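Local atomic coordinates of acyl-CoA N-acyltransferases (NAT) superfamily protein (PDB entry 6TH0), a protein that binds acetyl-CoA and probably transfers its acetyl group to the N-terminal methionine of transmembrane proteins and to lysine side chains of proteins. Residues E118-S123 against F174-N179; S77-L82 against G92-I97. One frame throughout, in Å; residues are numbered along the deposited sequence.

Interaction 1: residues E118-S123 against F174-N179; sequences EVVKYS and FVYFIN
The last turns of the helix that follows the fourth strand of the GNAT fold, helix 111-123, lean on the end of strand 167-177, with V120 meeting Y176 and S123 meeting I178. On V120 a single methyl does the touching: with CG1 anti to the backbone N (chi1 176°), on a residue whose CB already points toward the strand, it is this methyl that meets the tyrosine ring. It comes within 3.8 Å of Y176 CE2 and lies 4.1 Å from Y176 CD2, reaching that side of the ring obliquely. The two side chains cross at about a right angle, and S151 also touches Y176.

One turn further along the helix, S123 OG lies 3.9 Å from I178 CD1, the terminal methyl of a residue just past the strand. The hydroxyl turns back along its own helix and donates to V120 O at 2.9 Å. It reaches that oxygen with a C=O...O angle of 119°, tilted 23° from the carbonyl plane. This bond satisfies a buried hydroxyl, holds its rotation and ties together the two helix residues that make the contact. Putting an alanine here would remove OG, which would probably cost V120 O that hydroxyl bond and open a small gap beside I178 CD1.

Strand 129-137, the neighbour of strand 167-177 in the sheet, completes the surface under the helix end: backbone hydrogen bonds pair Y176 with V132 and I178 with R130, while S123 also rests on C129 and V132. On another side of the helix, K121 NZ forms a salt bridge with E118 OE2 at 3.6 Å. The result is the helix-on-sheet layer of the acetyltransferase fold, in which a helix whose opening residues, A112 and K113, bind acetyl-CoA lays its far end on the central sheet.

Interaction 2: residues S77-L82 against G92-I97; sequences SEISDL and GTLVYI
S77 and L94 face each other with CA atoms 7.9 Å apart, S77 opening a type I beta turn that runs to S80 and leads into a 3-10 turn, L94 lying on strand 93-102. No hydrogen bond joins the two segments; the turn itself is closed by a weak one, S80 N to S77 O, and L82 N to I79 O at 2.8 Å secures the 3-10 turn.

One methyl of the strand does nearly all the work. L94 CD1 comes within 3.3 Å of S77 OG and also rests on S77 CB. The same methyl also packs against I79, 3.7 Å from I79 CD1 and just as near I79 CG1. The isoleucine manages this because its CG1 branch sits between the backbone N and the carbonyl carbon (chi1 62°), and the two aliphatic chains cross obliquely. S77 OG, although beside a methyl, has polar company: it hydrogen-bonds A74 O, and I79 N points at it in a weak bond (3.5 Å, 138°).

The turn lies over the sheet. I79 spreads across L173, V175 and F177 of strand 167-177, S77 touches Y133 of strand 129-137 and V72 of strand 63-73, and E78 OE2 and Y96 OH both hydrogen-bond the imidazole of H135 on strand 129-137.

Overall arrangement
Interactions 1 and 2 sit on opposite faces of one sheet, their centres 11 Å apart. Alternating side chains along two strands join them: Y176 turns to helix 111-123 while V175 turns the other way, V175 CG1 meeting I79 CD1 at 3.9 Å. On strand 93-102, L94 serves the loop, and V95 takes the helix, with V119 CG1 3.6 Å from V95 CG1 and S123 CB 3.7 Å from V95 CG2. From interaction 1 the side chain of V120 is about 13 Å from bound acetyl-CoA and about 9 Å from that of K113, which binds it; interaction 2 lies away from the acetyl-CoA site.

Interaction 1: residues E118-S123 against F174-N179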
ATOM      1  N   GLU A 118      -4.786   8.345  -0.867  1.00 53.88           N
ATOM      2  CA  GLU A 118      -6.035   7.621  -1.095  1.00 60.30           C
ATOM      3  C   GLU A 118      -6.275   6.579  -0.011  1.00 54.46           C
ATOM      4  O   GLU A 118      -7.403   6.418   0.467  1.00 58.21           O
ATOM      5  CB  GLU A 118      -6.015   6.952  -2.470  1.00 62.19           C
ATOM      6  CG  GLU A 118      -5.991   7.924  -3.639  1.00 68.32           C
ATOM      7  CD  GLU A 118      -7.238   8.779  -3.708  1.00 77.01           C
ATOM      8  OE1 GLU A 118      -8.288   8.318  -3.227  1.00 80.78           O
ATOM      9  OE2 GLU A 118      -7.169   9.917  -4.224  1.00 80.75           O
ATOM     10  N   VAL A 119      -5.223   5.871   0.402  1.00 50.82           N
ATOM     11  CA  VAL A 119      -5.387   4.843   1.421  1.00 48.77           C
ATOM     12  C   VAL A 119      -5.738   5.469   2.769  1.00 53.60           C
ATOM     13  O   VAL A 119      -6.619   4.981   3.483  1.00 51.07           O
ATOM     14  CB  VAL A 119      -4.116   3.985   1.523  1.00 44.25           C
ATOM     15  CG1 VAL A 119      -4.291   2.929   2.599  1.00 45.63           C
ATOM     16  CG2 VAL A 119      -3.783   3.331   0.158  1.00 43.31           C
ATOM     17  N   VAL A 120      -5.064   6.559   3.133  1.00 48.44           N
ATOM     18  CA  VAL A 120      -5.356   7.231   4.399  1.00 48.14           C
ATOM     19  C   VAL A 120      -6.764   7.806   4.386  1.00 51.64           C
ATOM     20  O   VAL A 120      -7.515   7.678   5.360  1.00 50.92           O
ATOM     21  CB  VAL A 120      -4.304   8.325   4.669  1.00 44.49           C
ATOM     22  CG1 VAL A 120      -4.658   9.114   5.936  1.00 48.72           C
ATOM     23  CG2 VAL A 120      -2.915   7.723   4.739  1.00 44.82           C
ATOM     24  N   LYS A 121      -7.145   8.446   3.282  1.00 55.17           N
ATOM     25  CA  LYS A 121      -8.499   8.977   3.158  1.00 59.30           C
ATOM     26  C   LYS A 121      -9.536   7.865   3.232  1.00 56.89           C
ATOM     27  O   LYS A 121     -10.624   8.054   3.787  1.00 65.90           O
ATOM     28  CB  LYS A 121      -8.602   9.763   1.851  1.00 69.42           C
ATOM     29  CG  LYS A 121      -8.108  11.203   1.980  1.00 73.31           C
ATOM     30  CD  LYS A 121      -7.958  11.936   0.645  1.00 77.64           C
ATOM     31  CE  LYS A 121      -9.119  11.762  -0.308  1.00 80.98           C
ATOM     32  NZ  LYS A 121      -8.630  11.994  -1.710  1.00 76.55           N
ATOM     33  N   TYR A 122      -9.216   6.696   2.676  1.00 60.20           N
ATOM     34  CA  TYR A 122     -10.113   5.552   2.783  1.00 58.29           C
ATOM     35  C   TYR A 122     -10.251   5.099   4.230  1.00 50.59           C
ATOM     36  O   TYR A 122     -11.366   4.904   4.726  1.00 61.11           O
ATOM     37  CB  TYR A 122      -9.621   4.400   1.900  1.00 53.25           C
ATOM     38  CG  TYR A 122     -10.500   3.169   2.002  1.00 56.43           C
ATOM     39  CD1 TYR A 122     -11.707   3.104   1.318  1.00 58.39           C
ATOM     40  CD2 TYR A 122     -10.135   2.081   2.790  1.00 57.01           C
ATOM     41  CE1 TYR A 122     -12.530   1.993   1.409  1.00 65.09           C
ATOM     42  CE2 TYR A 122     -10.959   0.958   2.885  1.00 60.84           C
ATOM     43  CZ  TYR A 122     -12.148   0.927   2.191  1.00 62.75           C
ATOM     44  OH  TYR A 122     -12.965  -0.174   2.269  1.00 72.02           O
ATOM     45  N   SER A 123      -9.123   4.930   4.926  1.00 53.17           N
ATOM     46  CA  SER A 123      -9.153   4.423   6.296  1.00 53.22           C
ATOM     47  C   SER A 123      -9.897   5.365   7.231  1.00 60.62           C
ATOM     48  O   SER A 123     -10.496   4.920   8.217  1.00 63.26           O
ATOM     49  CB  SER A 123      -7.735   4.194   6.813  1.00 64.78           C
ATOM     50  OG  SER A 123      -7.115   5.424   7.149  1.00 72.46           O
ATOM     51  N   PHE A 174       5.995   0.985   9.707  1.00 37.37           N
ATOM     52  CA  PHE A 174       5.530   2.375   9.691  1.00 42.60           C
ATOM     53  C   PHE A 174       4.050   2.392  10.019  1.00 37.91           C
ATOM     54  O   PHE A 174       3.310   1.547   9.539  1.00 40.98           O
ATOM     55  CB  PHE A 174       5.729   3.078   8.335  1.00 40.02           C
ATOM     56  CG  PHE A 174       7.083   3.692   8.139  1.00 38.12           C
ATOM     57  CD1 PHE A 174       7.300   5.025   8.438  1.00 41.83           C
ATOM     58  CD2 PHE A 174       8.127   2.946   7.599  1.00 43.16           C
ATOM     59  CE1 PHE A 174       8.564   5.605   8.230  1.00 44.72           C
ATOM     60  CE2 PHE A 174       9.364   3.508   7.391  1.00 42.70           C
ATOM     61  CZ  PHE A 174       9.583   4.833   7.699  1.00 42.32           C
ATOM     62  N   VAL A 175       3.613   3.342  10.858  1.00 40.16           N
ATOM     63  CA  VAL A 175       2.211   3.424  11.254  1.00 39.55           C
ATOM     64  C   VAL A 175       1.728   4.861  11.131  1.00 42.35           C
ATOM     65  O   VAL A 175       2.493   5.810  11.342  1.00 45.41           O
ATOM     66  CB  VAL A 175       1.963   2.897  12.688  1.00 44.37           C
ATOM     67  CG1 VAL A 175       2.464   1.475  12.829  1.00 49.21           C
ATOM     68  CG2 VAL A 175       2.613   3.810  13.716  1.00 41.60           C
ATOM     69  N   TYR A 176       0.484   5.024  10.687  1.00 43.85           N
ATOM     70  CA  TYR A 176      -0.228   6.296  10.774  1.00 42.87           C
ATOM     71  C   TYR A 176      -1.544   6.056  11.509  1.00 40.34           C
ATOM     72  O   TYR A 176      -2.485   5.495  10.936  1.00 45.59           O
ATOM     73  CB  TYR A 176      -0.499   6.895   9.395  1.00 46.53           C
ATOM     74  CG  TYR A 176      -1.147   8.258   9.460  1.00 43.91           C
ATOM     75  CD1 TYR A 176      -0.386   9.398   9.681  1.00 52.95           C
ATOM     76  CD2 TYR A 176      -2.509   8.405   9.306  1.00 56.09           C
ATOM     77  CE1 TYR A 176      -0.973  10.650   9.747  1.00 60.78           C
ATOM     78  CE2 TYR A 176      -3.107   9.653   9.369  1.00 61.52           C
ATOM     79  CZ  TYR A 176      -2.336  10.767   9.588  1.00 63.31           C
ATOM     80  OH  TYR A 176      -2.936  12.005   9.654  1.00 66.72           O
ATOM     81  N   PHE A 177      -1.636   6.534  12.747  1.00 41.98           N
ATOM     82  CA  PHE A 177      -2.866   6.390  13.523  1.00 46.36           C
ATOM     83  C   PHE A 177      -3.749   7.614  13.321  1.00 50.48           C
ATOM     84  O   PHE A 177      -3.272   8.751  13.373  1.00 56.69           O
ATOM     85  CB  PHE A 177      -2.580   6.176  15.010  1.00 47.85           C
ATOM     86  CG  PHE A 177      -2.073   4.802  15.341  1.00 47.31           C
ATOM     87  CD1 PHE A 177      -2.963   3.728  15.410  1.00 56.23           C
ATOM     88  CD2 PHE A 177      -0.741   4.579  15.638  1.00 46.16           C
ATOM     89  CE1 PHE A 177      -2.525   2.445  15.714  1.00 57.50           C
ATOM     90  CE2 PHE A 177      -0.285   3.287  15.936  1.00 46.96           C
ATOM     91  CZ  PHE A 177      -1.189   2.215  15.976  1.00 51.66           C
ATOM     92  N   ILE A 178      -5.047   7.370  13.132  1.00 52.89           N
ATOM     93  CA  ILE A 178      -5.987   8.464  12.915  1.00 79.94           C
ATOM     94  C   ILE A 178      -6.108   9.317  14.165  1.00 91.09           C
ATOM     95  O   ILE A 178      -6.266  10.541  14.081  1.00 98.01           O
ATOM     96  CB  ILE A 178      -7.364   7.922  12.491  1.00 83.59           C
ATOM     97  CG1 ILE A 178      -7.286   7.186  11.156  1.00 86.75           C
ATOM     98  CG2 ILE A 178      -8.376   9.056  12.437  1.00 79.14           C
ATOM     99  CD1 ILE A 178      -6.603   7.968  10.041  1.00 82.71           C
ATOM    100  N   ASN A 179      -6.036   8.693  15.336  1.00 93.42           N
ATOM    101  CA  ASN A 179      -5.966   9.401  16.616  1.00 95.31           C
ATOM    102  C   ASN A 179      -4.756   8.841  17.361  1.00 94.71           C
ATOM    103  O   ASN A 179      -4.860   7.838  18.071  1.00 95.89           O
ATOM    104  CB  ASN A 179      -7.263   9.248  17.400  1.00 97.29           C
ATOM    105  CG  ASN A 179      -8.444   9.883  16.688  1.00102.31           C
ATOM    106  OD1 ASN A 179      -8.270  10.760  15.841  1.00 99.79           O
ATOM    107  ND2 ASN A 179      -9.652   9.447  17.030  1.00109.19           N
TER

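Interaction 2: residues S77-L82 against G92-I97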
ATOM      1  N   SER A  77      -3.449  -7.693  14.572  1.00 50.92           N
ATOM      2  CA  SER A  77      -2.324  -7.063  13.899  1.00 53.19           C
ATOM      3  C   SER A  77      -1.104  -7.087  14.807  1.00 60.65           C
ATOM      4  O   SER A  77      -1.214  -7.185  16.033  1.00 63.74           O
ATOM      5  CB  SER A  77      -2.650  -5.615  13.523  1.00 55.08           C
ATOM      6  OG  SER A  77      -2.682  -4.811  14.694  1.00 57.60           O
ATOM      7  N   GLU A  78       0.072  -6.955  14.193  1.00 53.76           N
ATOM      8  CA  GLU A  78       1.288  -6.923  14.989  1.00 54.16           C
ATOM      9  C   GLU A  78       1.478  -5.622  15.760  1.00 51.18           C
ATOM     10  O   GLU A  78       2.381  -5.558  16.599  1.00 56.28           O
ATOM     11  CB  GLU A  78       2.500  -7.146  14.090  1.00 59.41           C
ATOM     12  CG  GLU A  78       2.781  -5.981  13.178  1.00 57.38           C
ATOM     13  CD  GLU A  78       3.738  -6.343  12.058  1.00 60.43           C
ATOM     14  OE1 GLU A  78       3.340  -7.128  11.168  1.00 57.93           O
ATOM     15  OE2 GLU A  78       4.882  -5.834  12.068  1.00 57.01           O
ATOM     16  N   ILE A  79       0.673  -4.594  15.507  1.00 55.12           N
ATOM     17  CA  ILE A  79       0.811  -3.333  16.226  1.00 51.41           C
ATOM     18  C   ILE A  79      -0.294  -3.168  17.258  1.00 49.06           C
ATOM     19  O   ILE A  79      -0.507  -2.068  17.774  1.00 49.23           O
ATOM     20  CB  ILE A  79       0.844  -2.129  15.271  1.00 49.50           C
ATOM     21  CG1 ILE A  79      -0.463  -2.041  14.490  1.00 51.81           C
ATOM     22  CG2 ILE A  79       2.040  -2.214  14.342  1.00 49.05           C
ATOM     23  CD1 ILE A  79      -0.541  -0.848  13.595  1.00 46.74           C
ATOM     24  N   SER A  80      -0.981  -4.257  17.597  1.00 55.96           N
ATOM     25  CA  SER A  80      -2.006  -4.185  18.623  1.00 59.00           C
ATOM     26  C   SER A  80      -1.423  -3.677  19.935  1.00 60.93           C
ATOM     27  O   SER A  80      -2.133  -3.061  20.735  1.00 55.17           O
ATOM     28  CB  SER A  80      -2.658  -5.553  18.814  1.00 61.96           C
ATOM     29  OG  SER A  80      -3.759  -5.457  19.689  1.00 69.48           O
ATOM     30  N   ASP A  81      -0.134  -3.941  20.177  1.00 57.11           N
ATOM     31  CA  ASP A  81       0.508  -3.475  21.399  1.00 63.19           C
ATOM     32  C   ASP A  81       0.613  -1.958  21.446  1.00 62.42           C
ATOM     33  O   ASP A  81       0.849  -1.397  22.521  1.00 67.38           O
ATOM     34  CB  ASP A  81       1.908  -4.071  21.543  1.00 62.31           C
ATOM     35  CG  ASP A  81       2.835  -3.675  20.398  1.00 68.23           C
ATOM     36  OD1 ASP A  81       2.474  -3.868  19.221  1.00 66.76           O
ATOM     37  OD2 ASP A  81       3.927  -3.137  20.683  1.00 71.29           O
ATOM     38  N   LEU A  82       0.450  -1.283  20.312  1.00 54.39           N
ATOM     39  CA  LEU A  82       0.635   0.162  20.265  1.00 56.04           C
ATOM     40  C   LEU A  82      -0.663   0.930  20.456  1.00 59.44           C
ATOM     41  O   LEU A  82      -0.625   2.162  20.570  1.00 53.10           O
ATOM     42  CB  LEU A  82       1.245   0.559  18.917  1.00 53.05           C
ATOM     43  CG  LEU A  82       2.573  -0.057  18.485  1.00 56.85           C
ATOM     44  CD1 LEU A  82       2.908   0.460  17.109  1.00 49.57           C
ATOM     45  CD2 LEU A  82       3.680   0.271  19.481  1.00 58.79           C
ATOM     46  N   GLY A  92     -12.188  -2.702  16.338  1.00 63.41           N
ATOM     47  CA  GLY A  92     -11.707  -1.870  15.258  1.00 57.08           C
ATOM     48  C   GLY A  92     -10.789  -2.602  14.290  1.00 63.68           C
ATOM     49  O   GLY A  92     -10.420  -3.765  14.472  1.00 59.70           O
ATOM     50  N   THR A  93     -10.470  -1.908  13.203  1.00 59.26           N
ATOM     51  CA  THR A  93      -9.646  -2.435  12.129  1.00 52.26           C
ATOM     52  C   THR A  93      -8.481  -1.506  11.823  1.00 49.48           C
ATOM     53  O   THR A  93      -8.379  -0.390  12.332  1.00 53.48           O
ATOM     54  CB  THR A  93     -10.464  -2.629  10.853  1.00 54.96           C
ATOM     55  OG1 THR A  93     -11.139  -1.397  10.550  1.00 55.81           O
ATOM     56  CG2 THR A  93     -11.482  -3.788  11.016  1.00 54.36           C
ATOM     57  N   LEU A  94      -7.630  -2.002  10.948  1.00 49.36           N
ATOM     58  CA  LEU A  94      -6.481  -1.284  10.421  1.00 45.39           C
ATOM     59  C   LEU A  94      -6.415  -1.570   8.932  1.00 49.45           C
ATOM     60  O   LEU A  94      -6.885  -2.614   8.476  1.00 50.51           O
ATOM     61  CB  LEU A  94      -5.189  -1.729  11.095  1.00 45.79           C
ATOM     62  CG  LEU A  94      -5.022  -1.353  12.553  1.00 48.89           C
ATOM     63  CD1 LEU A  94      -3.942  -2.196  13.195  1.00 52.04           C
ATOM     64  CD2 LEU A  94      -4.680   0.124  12.646  1.00 45.78           C
ATOM     65  N   VAL A  95      -5.871  -0.617   8.173  1.00 44.34           N
ATOM     66  CA  VAL A  95      -5.545  -0.828   6.766  1.00 44.27           C
ATOM     67  C   VAL A  95      -4.048  -1.073   6.667  1.00 41.96           C
ATOM     68  O   VAL A  95      -3.252  -0.294   7.207  1.00 41.57           O
ATOM     69  CB  VAL A  95      -5.980   0.370   5.904  1.00 47.54           C
ATOM     70  CG1 VAL A  95      -5.607   0.138   4.443  1.00 41.93           C
ATOM     71  CG2 VAL A  95      -7.491   0.588   6.044  1.00 48.54           C
ATOM     72  N   TYR A  96      -3.666  -2.171   6.008  1.00 40.75           N
ATOM     73  CA  TYR A  96      -2.269  -2.556   5.818  1.00 42.82           C
ATOM     74  C   TYR A  96      -1.894  -2.383   4.349  1.00 43.19           C
ATOM     75  O   TYR A  96      -2.396  -3.110   3.491  1.00 44.71           O
ATOM     76  CB  TYR A  96      -2.055  -4.011   6.258  1.00 45.41           C
ATOM     77  CG  TYR A  96      -0.625  -4.503   6.143  1.00 45.01           C
ATOM     78  CD1 TYR A  96       0.343  -4.118   7.073  1.00 40.68           C
ATOM     79  CD2 TYR A  96      -0.247  -5.368   5.117  1.00 46.79           C
ATOM     80  CE1 TYR A  96       1.652  -4.559   6.978  1.00 44.34           C
ATOM     81  CE2 TYR A  96       1.061  -5.813   5.005  1.00 48.65           C
ATOM     82  CZ  TYR A  96       2.005  -5.413   5.932  1.00 43.57           C
ATOM     83  OH  TYR A  96       3.298  -5.874   5.816  1.00 49.50           O
ATOM     84  N   ILE A  97      -0.979  -1.458   4.060  1.00 37.80           N
ATOM     85  CA  ILE A  97      -0.534  -1.312   2.676  1.00 34.39           C
ATOM     86  C   ILE A  97       0.387  -2.471   2.341  1.00 40.02           C
ATOM     87  O   ILE A  97       1.358  -2.745   3.066  1.00 42.10           O
ATOM     88  CB  ILE A  97       0.169   0.034   2.455  1.00 36.36           C
ATOM     89  CG1 ILE A  97      -0.840   1.182   2.510  1.00 39.29           C
ATOM     90  CG2 ILE A  97       0.939   0.006   1.097  1.00 37.86           C
ATOM     91  CD1 ILE A  97      -0.201   2.543   2.657  1.00 39.32           C
TER